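Local coordinates for protein hydrolase (Thermococcus thioreducens, PDB 6IAH) that is a magnesium-binding phosphatase of the haloacid dehalogenase superfamily with diverse substrate specificity, possibly including phosphoglycolate, at residues D13-Y18 with W125-P130. Numbering follows the deposited sequence. Where two conformers were deposited one is given.
Sequences DVRESY and WKKERP
D13 and R129 pair as a two-stranded antiparallel ribbon, separate from the parallel sheet of this HAD-type fold, where the chain leaves for and returns from the mainly helical part that begins with helix 17-32. They form a hydrogen-bonded pair: D13 N donates to R129 O (2.8 Å) and R129 N returns a bond to D13 O (3.0 Å). The D13 side chain lies about 3 Å from a bound magnesium ion.

Beyond the pairing, the end of the E128 side chain lies against the start of helix 17-32. Its extended chain runs beside V14, with CG1 of V14 3.8 Å from CD of E128. The chi1 of 56° sets S17 OG between its backbone N and carbonyl carbon, from where it donates to the anti side of E128 OE2 at 2.7 Å. Y109 OH also hydrogen-bonds to this oxygen, while OE1 makes a salt bridge with R152; the carboxylate thus links three parts of the chain. An alanine here would probably leave S17 OG, Y109 OH and R152 without this carboxylate and open a gap beside V14. Nearby, the side chains of R15 and R129 cross, and CD of R15 sits over one face of the R129 guanidinium, offset from its centre and 3.6 Å from its CZ.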
# COMPACT_ATOMS: atom_id res chain seq x y z
N ASP A 13 4.10 8.35 -5.05
CA ASP A 13 2.71 8.81 -4.92
C ASP A 13 1.91 7.77 -5.71
O ASP A 13 2.05 7.70 -6.96
CB ASP A 13 2.55 10.18 -5.55
CG ASP A 13 1.11 10.69 -5.56
OD1 ASP A 13 0.12 10.02 -5.23
OD2 ASP A 13 0.99 11.87 -5.94
N VAL A 14 1.10 7.00 -5.00
CA VAL A 14 0.33 5.94 -5.63
C VAL A 14 -0.99 6.53 -5.96
O VAL A 14 -2.02 5.88 -5.67
CB VAL A 14 0.17 4.65 -4.79
CG1 VAL A 14 1.56 4.05 -4.60
CG2 VAL A 14 -0.52 4.87 -3.43
N ARG A 15 -0.91 7.77 -6.49
CA ARG A 15 -1.95 8.55 -7.21
C ARG A 15 -3.26 7.74 -7.34
O ARG A 15 -3.79 7.39 -8.39
CB ARG A 15 -1.37 9.12 -8.54
CG ARG A 15 -0.73 10.56 -8.46
CD ARG A 15 -0.61 11.25 -9.84
NE ARG A 15 -1.74 10.92 -10.73
CZ ARG A 15 -1.73 10.18 -11.87
NH1 ARG A 15 -0.60 9.70 -12.44
NH2 ARG A 15 -2.89 9.96 -12.49
N GLU A 16 -3.73 7.40 -6.18
CA GLU A 16 -4.89 6.57 -6.06
C GLU A 16 -5.04 5.36 -7.11
O GLU A 16 -6.20 5.04 -7.50
CB GLU A 16 -6.09 7.51 -5.84
CG GLU A 16 -5.90 8.36 -4.57
CD GLU A 16 -4.75 9.40 -4.72
OE1 GLU A 16 -4.89 10.30 -5.58
OE2 GLU A 16 -3.67 9.30 -4.04
N SER A 17 -3.88 4.74 -7.53
CA SER A 17 -3.77 3.66 -8.54
C SER A 17 -4.56 2.47 -7.97
O SER A 17 -5.35 1.88 -8.66
CB SER A 17 -2.34 3.17 -8.78
OG SER A 17 -1.75 2.75 -7.52
N TYR A 18 -4.31 2.13 -6.70
CA TYR A 18 -5.04 1.04 -6.05
C TYR A 18 -6.52 1.34 -5.92
O TYR A 18 -7.35 0.43 -6.05
CB TYR A 18 -4.51 0.78 -4.66
CG TYR A 18 -3.00 0.52 -4.54
CD1 TYR A 18 -2.40 -0.61 -5.05
CD2 TYR A 18 -2.23 1.37 -3.75
CE1 TYR A 18 -1.03 -0.85 -4.85
CE2 TYR A 18 -0.88 1.14 -3.55
CZ TYR A 18 -0.28 0.04 -4.07
OH TYR A 18 1.07 -0.13 -3.74
N TRP A 125 -0.72 0.51 -12.37
CA TRP A 125 0.51 0.81 -11.66
C TRP A 125 1.35 1.94 -12.34
O TRP A 125 2.08 2.66 -11.67
CB TRP A 125 1.36 -0.46 -11.44
CG TRP A 125 2.07 -0.92 -12.67
CD1 TRP A 125 1.57 -1.74 -13.66
CD2 TRP A 125 3.45 -0.69 -13.02
NE1 TRP A 125 2.52 -1.95 -14.63
CE2 TRP A 125 3.68 -1.33 -14.27
CE3 TRP A 125 4.48 0.05 -12.45
CZ2 TRP A 125 4.93 -1.29 -14.92
CZ3 TRP A 125 5.70 0.12 -13.11
CH2 TRP A 125 5.92 -0.55 -14.32
N LYS A 126 1.19 2.11 -13.65
CA LYS A 126 1.98 3.07 -14.38
C LYS A 126 1.46 4.51 -14.19
O LYS A 126 2.13 5.43 -14.63
CB LYS A 126 2.11 2.63 -15.86
CG LYS A 126 2.67 1.20 -15.96
CD LYS A 126 2.94 0.70 -17.38
CE LYS A 126 1.95 1.24 -18.43
NZ LYS A 126 0.53 0.77 -18.34
N LYS A 127 0.32 4.71 -13.52
CA LYS A 127 -0.11 6.06 -13.12
C LYS A 127 0.56 6.53 -11.81
O LYS A 127 0.38 7.67 -11.45
CB LYS A 127 -1.61 6.12 -12.96
CG LYS A 127 -2.36 5.91 -14.29
CD LYS A 127 -3.79 6.38 -14.08
CE LYS A 127 -4.74 5.95 -15.18
NZ LYS A 127 -4.23 6.39 -16.49
N GLU A 128 1.29 5.64 -11.11
CA GLU A 128 2.05 6.00 -9.90
C GLU A 128 3.27 6.86 -10.34
O GLU A 128 3.82 6.68 -11.48
CB GLU A 128 2.50 4.72 -9.17
CG GLU A 128 1.32 3.88 -8.67
CD GLU A 128 1.68 2.56 -8.04
OE1 GLU A 128 2.89 2.36 -7.86
OE2 GLU A 128 0.76 1.73 -7.71
N ARG A 129 3.68 7.78 -9.47
CA ARG A 129 4.70 8.78 -9.79
C ARG A 129 5.71 8.83 -8.68
O ARG A 129 5.35 8.72 -7.49
CB ARG A 129 4.04 10.16 -9.88
CG ARG A 129 3.18 10.29 -11.11
CD ARG A 129 2.76 11.72 -11.44
NE ARG A 129 2.64 12.66 -10.31
CZ ARG A 129 1.91 13.80 -10.33
NH1 ARG A 129 1.20 14.14 -11.41
NH2 ARG A 129 1.87 14.60 -9.26
N PRO A 130 6.98 9.05 -9.03
CA PRO A 130 8.00 9.15 -7.98
C PRO A 130 7.81 10.45 -7.18
O PRO A 130 7.41 11.49 -7.74
CB PRO A 130 9.30 9.14 -8.78
CG PRO A 130 8.95 9.69 -10.10
CD PRO A 130 7.58 9.17 -10.38